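Local coordinates for protein putative aminomethyltransferase (Leptospirillum rubarum, PDB 3TTG) that is a putative aminomethyltransferase that probably binds folate, as does the T-protein of the glycine cleavage system, at residues T29-K34 and G212-D217; L38-V43 and R136-V141; V171-T176 and L186-F191. One frame throughout, in Å; residues are numbered along the deposited sequence.

Contact 1 (T29-K34 and G212-D217)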
loop_
_atom_site.group_PDB
_atom_site.type_symbol
_atom_site.label_atom_id
_atom_site.label_comp_id
_atom_site.label_asym_id
_atom_site.label_seq_id
_atom_site.Cartn_x
_atom_site.Cartn_y
_atom_site.Cartn_z
ATOM N N THR A 29 -9.182 11.609 11.687
ATOM C CA THR A 29 -9.334 10.838 10.430
ATOM C C THR A 29 -10.735 11.084 9.877
ATOM O O THR A 29 -10.945 11.053 8.666
ATOM C CB THR A 29 -9.066 9.363 10.610
ATOM O OG1 THR A 29 -10.119 8.759 11.366
ATOM C CG2 THR A 29 -7.676 9.082 11.185
ATOM N N ARG A 30 -11.697 11.439 10.768
ATOM C CA ARG A 30 -13.085 11.728 10.351
ATOM C C ARG A 30 -13.131 12.788 9.244
ATOM O O ARG A 30 -13.863 12.635 8.262
ATOM C CB ARG A 30 -13.908 12.226 11.555
ATOM C CG ARG A 30 -14.137 11.165 12.613
ATOM C CD ARG A 30 -14.819 11.801 13.825
ATOM N NE ARG A 30 -14.974 10.904 14.980
ATOM C CZ ARG A 30 -15.957 10.012 15.148
ATOM N NH1 ARG A 30 -16.842 9.795 14.186
ATOM N NH2 ARG A 30 -16.036 9.303 16.265
ATOM N N ILE A 31 -12.288 13.828 9.368
ATOM C CA ILE A 31 -12.225 14.896 8.369
ATOM C C ILE A 31 -11.627 14.332 7.089
ATOM O O ILE A 31 -12.091 14.663 5.993
ATOM C CB ILE A 31 -11.420 16.099 8.916
ATOM C CG1 ILE A 31 -12.074 16.674 10.198
ATOM C CG2 ILE A 31 -11.246 17.200 7.849
ATOM C CD1 ILE A 31 -11.057 17.606 11.006
ATOM N N ALA A 32 -10.594 13.496 7.190
ATOM C CA ALA A 32 -10.005 12.935 5.970
ATOM C C ALA A 32 -10.993 12.029 5.224
ATOM O O ALA A 32 -11.021 12.055 3.999
ATOM C CB ALA A 32 -8.735 12.189 6.282
ATOM N N HIS A 33 -11.848 11.269 5.959
ATOM C CA HIS A 33 -12.851 10.399 5.337
ATOM C C HIS A 33 -13.974 11.189 4.661
ATOM O O HIS A 33 -14.529 10.717 3.692
ATOM C CB HIS A 33 -13.477 9.440 6.394
ATOM C CG HIS A 33 -12.570 8.364 6.851
ATOM N ND1 HIS A 33 -12.225 7.315 6.034
ATOM C CD2 HIS A 33 -11.984 8.192 8.048
ATOM C CE1 HIS A 33 -11.463 6.515 6.769
ATOM N NE2 HIS A 33 -11.252 7.032 7.973
ATOM N N LYS A 34 -14.295 12.378 5.158
ATOM C CA LYS A 34 -15.382 13.202 4.627
ATOM C C LYS A 34 -14.887 14.223 3.583
ATOM O O LYS A 34 -15.621 14.533 2.658
ATOM C CB LYS A 34 -16.072 13.933 5.797
ATOM C CG LYS A 34 -17.485 14.435 5.489
ATOM C CD LYS A 34 -17.946 15.569 6.438
ATOM C CE LYS A 34 -17.955 16.944 5.795
ATOM N NZ LYS A 34 -18.215 18.025 6.791
ATOM N N GLY A 212 -11.329 23.185 4.438
ATOM C CA GLY A 212 -11.587 22.296 5.563
ATOM C C GLY A 212 -11.074 20.870 5.530
ATOM O O GLY A 212 -11.665 19.983 6.162
ATOM N N GLY A 213 -9.936 20.650 4.899
ATOM C CA GLY A 213 -9.277 19.356 4.951
ATOM C C GLY A 213 -8.486 19.295 6.243
ATOM O O GLY A 213 -8.567 20.220 7.049
ATOM N N VAL A 214 -7.649 18.272 6.426
ATOM C CA VAL A 214 -6.858 18.152 7.648
ATOM C C VAL A 214 -5.436 17.737 7.349
ATOM O O VAL A 214 -5.183 16.881 6.508
ATOM C CB VAL A 214 -7.559 17.143 8.630
ATOM C CG1 VAL A 214 -7.708 15.745 8.046
ATOM C CG2 VAL A 214 -6.900 17.120 10.022
ATOM N N LEU A 215 -4.510 18.299 8.111
ATOM C CA LEU A 215 -3.114 17.920 8.071
ATOM C C LEU A 215 -2.961 16.750 9.036
ATOM O O LEU A 215 -3.138 16.888 10.250
ATOM C CB LEU A 215 -2.225 19.102 8.435
ATOM C CG LEU A 215 -0.719 18.898 8.333
ATOM C CD1 LEU A 215 -0.287 18.472 6.941
ATOM C CD2 LEU A 215 0.031 20.174 8.720
ATOM N N LEU A 216 -2.688 15.589 8.496
ATOM C CA LEU A 216 -2.532 14.360 9.289
ATOM C C LEU A 216 -1.086 14.223 9.786
ATOM O O LEU A 216 -0.142 14.531 9.064
ATOM C CB LEU A 216 -2.894 13.161 8.420
ATOM C CG LEU A 216 -4.362 13.047 7.913
ATOM C CD1 LEU A 216 -4.498 11.937 6.865
ATOM C CD2 LEU A 216 -5.322 12.761 9.048
ATOM N N ASP A 217 -0.917 13.769 10.998
ATOM C CA ASP A 217 0.385 13.396 11.525
ATOM C C ASP A 217 0.551 11.879 11.194
ATOM O O ASP A 217 -0.398 11.244 10.695
ATOM C CB ASP A 217 0.497 13.765 13.050
ATOM C CG ASP A 217 -0.318 12.946 14.023
ATOM O OD1 ASP A 217 -1.086 12.040 13.564
ATOM O OD2 ASP A 217 -0.319 13.293 15.220
#

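Contact 2 (L38-V43 and R136-V141)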
loop_
_atom_site.group_PDB
_atom_site.type_symbol
_atom_site.label_atom_id
_atom_site.label_comp_id
_atom_site.label_asym_id
_atom_site.label_seq_id
_atom_site.Cartn_x
_atom_site.Cartn_y
_atom_site.Cartn_z
ATOM N N LEU A 38 -4.102 15.433 4.278
ATOM C CA LEU A 38 -2.777 15.752 3.739
ATOM C C LEU A 38 -1.726 15.177 4.673
ATOM O O LEU A 38 -1.844 15.329 5.901
ATOM C CB LEU A 38 -2.723 17.284 3.667
ATOM C CG LEU A 38 -1.453 17.954 3.279
ATOM C CD1 LEU A 38 -0.996 17.514 1.916
ATOM C CD2 LEU A 38 -1.639 19.415 3.293
ATOM N N PHE A 39 -0.699 14.487 4.111
ATOM C CA PHE A 39 0.359 13.864 4.885
ATOM C C PHE A 39 1.716 14.068 4.243
ATOM O O PHE A 39 1.875 13.798 3.048
ATOM C CB PHE A 39 0.072 12.352 5.044
ATOM C CG PHE A 39 1.142 11.608 5.805
ATOM C CD1 PHE A 39 1.398 11.901 7.142
ATOM C CD2 PHE A 39 1.882 10.600 5.194
ATOM C CE1 PHE A 39 2.373 11.205 7.848
ATOM C CE2 PHE A 39 2.853 9.901 5.905
ATOM C CZ PHE A 39 3.119 10.223 7.215
ATOM N N TYR A 40 2.732 14.441 5.056
ATOM C CA TYR A 40 4.107 14.620 4.589
ATOM C C TYR A 40 4.974 13.503 5.139
ATOM O O TYR A 40 5.386 13.573 6.281
ATOM C CB TYR A 40 4.653 15.980 4.999
ATOM C CG TYR A 40 3.953 17.123 4.316
ATOM C CD1 TYR A 40 4.426 17.638 3.121
ATOM C CD2 TYR A 40 2.843 17.721 4.888
ATOM C CE1 TYR A 40 3.807 18.728 2.511
ATOM C CE2 TYR A 40 2.216 18.807 4.290
ATOM C CZ TYR A 40 2.686 19.296 3.092
ATOM O OH TYR A 40 2.018 20.326 2.483
ATOM N N PRO A 41 5.210 12.422 4.402
ATOM C CA PRO A 41 6.022 11.321 4.978
ATOM C C PRO A 41 7.444 11.729 5.295
ATOM O O PRO A 41 8.040 12.523 4.564
ATOM C CB PRO A 41 5.991 10.238 3.880
ATOM C CG PRO A 41 5.649 10.925 2.685
ATOM C CD PRO A 41 4.837 12.126 3.002
ATOM N N SER A 42 7.962 11.209 6.397
ATOM C CA SER A 42 9.314 11.444 6.861
ATOM C C SER A 42 10.298 10.774 5.902
ATOM O O SER A 42 11.376 11.298 5.615
ATOM C CB SER A 42 9.476 10.897 8.289
ATOM O OG SER A 42 10.825 11.037 8.700
ATOM N N VAL A 43 9.896 9.622 5.371
ATOM C CA VAL A 43 10.680 8.908 4.378
ATOM C C VAL A 43 9.727 8.595 3.234
ATOM O O VAL A 43 8.764 7.856 3.411
ATOM C CB VAL A 43 11.350 7.630 4.964
ATOM C CG1 VAL A 43 12.209 6.950 3.897
ATOM C CG2 VAL A 43 12.215 7.978 6.214
ATOM N N ARG A 136 10.432 15.581 -3.113
ATOM C CA ARG A 136 9.773 15.463 -1.797
ATOM C C ARG A 136 8.362 14.848 -2.055
ATOM O O ARG A 136 7.658 15.318 -2.951
ATOM C CB ARG A 136 9.668 16.840 -1.123
ATOM C CG ARG A 136 10.989 17.440 -0.563
ATOM C CD ARG A 136 11.575 16.658 0.616
ATOM N NE ARG A 136 10.541 16.362 1.611
ATOM C CZ ARG A 136 10.187 17.134 2.633
ATOM N NH1 ARG A 136 10.832 18.274 2.878
ATOM N NH2 ARG A 136 9.220 16.752 3.449
ATOM N N GLU A 137 7.934 13.846 -1.272
ATOM C CA GLU A 137 6.610 13.246 -1.415
ATOM C C GLU A 137 5.572 13.961 -0.499
ATOM O O GLU A 137 5.873 14.352 0.633
ATOM C CB GLU A 137 6.650 11.744 -1.139
ATOM C CG GLU A 137 5.391 11.012 -1.588
ATOM C CD GLU A 137 5.347 9.502 -1.371
ATOM O OE1 GLU A 137 6.299 8.936 -0.793
ATOM O OE2 GLU A 137 4.286 8.905 -1.657
ATOM N N ILE A 138 4.410 14.255 -1.053
ATOM C CA ILE A 138 3.255 14.792 -0.306
ATOM C C ILE A 138 2.146 13.865 -0.641
ATOM O O ILE A 138 1.924 13.613 -1.829
ATOM C CB ILE A 138 2.863 16.253 -0.657
ATOM C CG1 ILE A 138 4.050 17.208 -0.632
ATOM C CG2 ILE A 138 1.700 16.729 0.224
ATOM C CD1 ILE A 138 3.751 18.674 -1.106
ATOM N N ARG A 139 1.401 13.399 0.356
ATOM C CA ARG A 139 0.282 12.496 0.088
ATOM C C ARG A 139 -1.051 13.120 0.390
ATOM O O ARG A 139 -1.228 13.825 1.411
ATOM C CB ARG A 139 0.407 11.224 0.884
ATOM C CG ARG A 139 1.624 10.470 0.477
ATOM C CD ARG A 139 1.698 9.131 1.091
ATOM N NE ARG A 139 3.028 8.557 0.841
ATOM C CZ ARG A 139 3.649 7.667 1.620
ATOM N NH1 ARG A 139 3.033 7.146 2.664
ATOM N NH2 ARG A 139 4.896 7.285 1.345
ATOM N N LEU A 140 -2.042 12.768 -0.474
ATOM C CA LEU A 140 -3.412 13.211 -0.326
ATOM C C LEU A 140 -4.301 11.996 -0.188
ATOM O O LEU A 140 -4.076 11.028 -0.910
ATOM C CB LEU A 140 -3.860 14.032 -1.544
ATOM C CG LEU A 140 -3.295 15.452 -1.705
ATOM C CD1 LEU A 140 -3.677 15.985 -3.103
ATOM C CD2 LEU A 140 -3.785 16.358 -0.617
ATOM N N VAL A 141 -5.299 12.026 0.731
ATOM C CA VAL A 141 -6.270 10.943 0.847
ATOM C C VAL A 141 -7.677 11.522 0.959
ATOM O O VAL A 141 -7.835 12.606 1.493
ATOM C CB VAL A 141 -5.992 9.980 2.032
ATOM C CG1 VAL A 141 -4.639 9.287 1.898
ATOM C CG2 VAL A 141 -6.087 10.691 3.378
HETATM O O HOH W 1 7.502 14.558 2.777
#

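Contact 3 (V171-T176 and L186-F191)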
loop_
_atom_site.group_PDB
_atom_site.type_symbol
_atom_site.label_atom_id
_atom_site.label_comp_id
_atom_site.label_asym_id
_atom_site.label_seq_id
_atom_site.Cartn_x
_atom_site.Cartn_y
_atom_site.Cartn_z
ATOM N N VAL A 171 2.678 12.767 -10.428
ATOM C CA VAL A 171 1.542 12.461 -9.571
ATOM C C VAL A 171 1.126 11.040 -9.846
ATOM O O VAL A 171 0.899 10.670 -10.998
ATOM C CB VAL A 171 0.335 13.417 -9.713
ATOM C CG1 VAL A 171 -0.735 13.091 -8.667
ATOM C CG2 VAL A 171 0.769 14.852 -9.558
ATOM N N LEU A 172 0.979 10.273 -8.791
ATOM C CA LEU A 172 0.460 8.917 -8.799
ATOM C C LEU A 172 -0.936 8.964 -8.200
ATOM O O LEU A 172 -1.064 9.320 -7.001
ATOM C CB LEU A 172 1.306 7.954 -7.955
ATOM C CG LEU A 172 2.732 7.544 -8.417
ATOM C CD1 LEU A 172 3.615 8.758 -8.651
ATOM C CD2 LEU A 172 3.390 6.661 -7.373
ATOM N N ILE A 173 -1.955 8.531 -8.943
ATOM C CA ILE A 173 -3.290 8.377 -8.370
ATOM C C ILE A 173 -3.505 6.902 -8.319
ATOM O O ILE A 173 -3.538 6.257 -9.364
ATOM C CB ILE A 173 -4.438 9.093 -9.070
ATOM C CG1 ILE A 173 -4.143 10.554 -9.401
ATOM C CG2 ILE A 173 -5.715 8.960 -8.241
ATOM C CD1 ILE A 173 -3.843 11.384 -8.340
ATOM N N HIS A 174 -3.629 6.360 -7.132
ATOM C CA HIS A 174 -3.779 4.917 -6.983
ATOM C C HIS A 174 -5.086 4.422 -7.606
ATOM O O HIS A 174 -6.100 5.147 -7.641
ATOM C CB HIS A 174 -3.808 4.514 -5.486
ATOM C CG HIS A 174 -2.558 4.723 -4.689
ATOM N ND1 HIS A 174 -2.334 4.022 -3.526
ATOM C CD2 HIS A 174 -1.554 5.618 -4.848
ATOM C CE1 HIS A 174 -1.210 4.512 -3.011
ATOM N NE2 HIS A 174 -0.701 5.453 -3.782
ATOM N N PRO A 175 -5.164 3.135 -7.928
ATOM C CA PRO A 175 -6.495 2.552 -8.216
ATOM C C PRO A 175 -7.372 2.671 -6.984
ATOM O O PRO A 175 -6.864 2.622 -5.848
ATOM C CB PRO A 175 -6.199 1.083 -8.541
ATOM C CG PRO A 175 -4.834 0.850 -8.169
ATOM C CD PRO A 175 -4.105 2.116 -7.945
ATOM N N THR A 176 -8.677 2.875 -7.173
ATOM C CA THR A 176 -9.575 3.021 -6.013
ATOM C C THR A 176 -9.821 1.637 -5.354
ATOM O O THR A 176 -10.061 1.624 -4.166
ATOM C CB THR A 176 -10.839 3.722 -6.414
ATOM O OG1 THR A 176 -11.420 2.981 -7.493
ATOM C CG2 THR A 176 -10.565 5.180 -6.828
ATOM N N LEU A 186 -9.971 7.487 -2.623
ATOM C CA LEU A 186 -8.894 8.123 -3.353
ATOM C C LEU A 186 -7.594 8.276 -2.542
ATOM O O LEU A 186 -7.604 8.645 -1.356
ATOM C CB LEU A 186 -9.327 9.510 -3.861
ATOM C CG LEU A 186 -10.332 9.452 -4.986
ATOM C CD1 LEU A 186 -11.147 10.756 -5.035
ATOM C CD2 LEU A 186 -9.648 9.163 -6.323
ATOM N N GLN A 187 -6.490 8.046 -3.231
ATOM C CA GLN A 187 -5.101 8.252 -2.702
ATOM C C GLN A 187 -4.220 8.793 -3.780
ATOM O O GLN A 187 -4.176 8.207 -4.857
ATOM C CB GLN A 187 -4.472 6.984 -2.187
ATOM C CG GLN A 187 -5.186 6.308 -1.062
ATOM C CD GLN A 187 -4.515 5.008 -0.727
ATOM O OE1 GLN A 187 -4.852 3.938 -1.281
ATOM N NE2 GLN A 187 -3.579 5.054 0.194
ATOM N N ALA A 188 -3.605 9.944 -3.559
ATOM C CA ALA A 188 -2.680 10.496 -4.515
ATOM C C ALA A 188 -1.347 10.792 -3.855
ATOM O O ALA A 188 -1.300 11.276 -2.715
ATOM C CB ALA A 188 -3.236 11.761 -5.122
ATOM N N ASP A 189 -0.261 10.455 -4.558
ATOM C CA ASP A 189 1.104 10.719 -4.112
ATOM C C ASP A 189 1.753 11.693 -5.057
ATOM O O ASP A 189 1.932 11.409 -6.245
ATOM C CB ASP A 189 1.928 9.477 -4.042
ATOM C CG ASP A 189 1.271 8.351 -3.251
ATOM O OD1 ASP A 189 0.582 8.647 -2.220
ATOM O OD2 ASP A 189 1.374 7.205 -3.691
ATOM N N LEU A 190 2.161 12.800 -4.521
ATOM C CA LEU A 190 2.775 13.856 -5.298
ATOM C C LEU A 190 4.277 13.851 -5.053
ATOM O O LEU A 190 4.674 14.021 -3.916
ATOM C CB LEU A 190 2.197 15.220 -4.889
ATOM C CG LEU A 190 0.750 15.557 -5.198
ATOM C CD1 LEU A 190 -0.222 14.620 -4.501
ATOM C CD2 LEU A 190 0.416 16.974 -4.724
ATOM N N PHE A 191 5.098 13.705 -6.099
ATOM C CA PHE A 191 6.573 13.789 -5.999
ATOM C C PHE A 191 6.980 15.103 -6.578
ATOM O O PHE A 191 6.970 15.267 -7.798
ATOM C CB PHE A 191 7.196 12.609 -6.739
ATOM C CG PHE A 191 6.967 11.328 -5.979
ATOM C CD1 PHE A 191 7.931 10.830 -5.117
ATOM C CD2 PHE A 191 5.823 10.593 -6.171
ATOM C CE1 PHE A 191 7.718 9.630 -4.427
ATOM C CE2 PHE A 191 5.583 9.443 -5.425
ATOM C CZ PHE A 191 6.564 8.945 -4.605
HETATM O O HOH W 2 -7.095 6.487 -5.551
HETATM O O HOH W 3 -3.429 1.705 -2.304
#

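Contact 1 (T29-K34 and G212-D217)
Ile31 and Val214 meet through branches set by their first torsions. In Ile31 (chi1 -60°) the CG1 arm stands anti to the carbonyl carbon, which turns the CG2 methyl to the other segment; in Val214 (chi1 60°) CG1 lies between the backbone N and the carbonyl carbon and is directed at the helix. The arrangement is a short helix packed against an edge strand, here helix 29-34 beside strand 214-215 of the mixed sheet in the folate-binding domain. It illustrates how a small apolar patch can join the two elements without a polar bond between them.

The backbones stay well apart, with Ile31 CA and Val214 CA 6.3 Å from each other, and the side chains fill the interval. Ile31 CG2 rests 3.8 Å from Val214 CB, the two branched side chains crossing at a slant. Ala32 is the smaller partner: its CB touches Val214 CG1 at 4.1 Å, and it also meets Leu216 CD1 at 4.3 Å. Val214 and Leu216, two residues apart on the extended chain, thus both turn their CB toward the helix, and one short alanine methyl serves the two of them.

Around this patch the polar groups find other partners. Thr29 OG1 and His33 NE2 both bond to Glu227 OE1, while Arg30 forms a salt bridge with Asp317, which belongs to the C-terminal barrel domain. Asp217 N-caps helix 218-227, its OD1 accepting from Ser220 N.

Gly212, the first residue after helix 197-211 to leave helical angles, has a positive phi of 62°, and its backbone O approaches Ile31 CG2 to 3.3 Å.

Contact 2 (L38-V43 and R136-V141)
Arg139 and Pro41 bury the most surface here, and they meet with the proline ring laid over one face of the guanidinium group. Pro41 CG stands 4.0 Å from Arg139 NH2, offset toward the rim of the flat group rather than over its middle. The orientation of the guanidinium is fixed partly by a neighbour on its own strand: Arg139 presents its side to Glu137, NE reaching OE2 at 2.8 Å and NH2 reaching OE1 at 3.0 Å. Both carboxylate oxygens are approached from above their plane, so the salt bridge is two-pronged without being coplanar. Extended from CG to NE, the arginine also brings NH1 to the edge of the Phe39 ring, where it is hydrogen-bonded to Tyr221 OH.

Leu38 is the third main contributor, on the opposite face of the sheet from Arg139. With CG anti to its backbone N (chi1 174°), it sends CD1 across to Ile138 CG2; their 3.3 Å separation is shorter than usual for carbon atoms, and its exact value is doubtful. The same CG2 methyl lies over a face of the Tyr40 ring in a CH-pi contact, 4.1 Å from the centroid.

Between these two layers of side chains runs a short antiparallel ladder. Phe39 and Arg139 form a hydrogen-bonded pair, with Phe39 N to Arg139 O and Arg139 N to Phe39 O both 2.8 Å. Past Tyr40 the ladder gives way to a water that accepts from Arg136 NH2 and donates to Pro41 O and Glu137 O.

Strand 37-39 lies between 135-141 and 214-215 in the mixed sheet, and 135-141 pairs on its other edge with 187-193. Helix 197-211 covers Leu38, Tyr40 and Ile138, helix 145-152 covers Leu140, and Tyr221 of helix 218-227 stacks on Phe39.

Contact 3 (V171-T176 and L186-F191)
Strands 171-173 and 187-191 run antiparallel, their axes 168° apart and 4.7 Å from each other at closest approach. Leu172 and Asp189 form the hydrogen-bonded pair, with Leu172 N to Asp189 O at 2.9 Å and Asp189 N to Leu172 O at 2.8 Å. One further bond, His174 N to Gln187 O at 3.0 Å, continues the pairing.

Among the side chains, His174 makes the polar link across the strands. With CG anti to the carbonyl carbon (chi1 -66°), its ring lies beside the second strand, and NE2 donates in the ring plane to the syn side of Asp189 OD2 at 2.7 Å, though tilted 32° out of the carboxylate plane. Gln187 CB covers one ring face, 3.9 Å from the centroid, and a water joins His174 ND1 to Gln187 OE1, so both ring nitrogens are engaged. A leucine in place of His174 would probably leave Asp189 OD2 without this donor and the bridging water without its ring partner. Nearby, Leu172 CD1 packs against Phe191, while on the other face of the sheet Ile173 CD1 meets Ala188 CB.

Trp92, from the five-stranded sheet, also meets the His174 ring. The pairing is that of a beta hairpin with a long connection, within the mixed sheet of the folate-binding domain.

How the contacts relate
All three contacts reach one mixed sheet, contacts 2 and 3 as strand pairs within it and contact 1 as a helix against its outer strand. Contacts 1 and 2 have centres 13 Å apart and are joined by that strand: Leu216 N lies 2.7 Å from Leu38 O, and Val214 O 2.9 Å from Leu38 N, both probable hydrogen bonds. Contacts 2 and 3, with centres 11 Å apart, share a similar seam, Leu140 N to Ala188 O and Leu190 N to Ile138 O, again probable hydrogen bonds, at 2.8 Å each. There Glu137 and Arg139 pack against Asp189, with a long, weak ion pair from Arg139 NE to Asp189 OD1. Contacts 1 and 3 do not touch; their nearest atoms are about 7 Å apart.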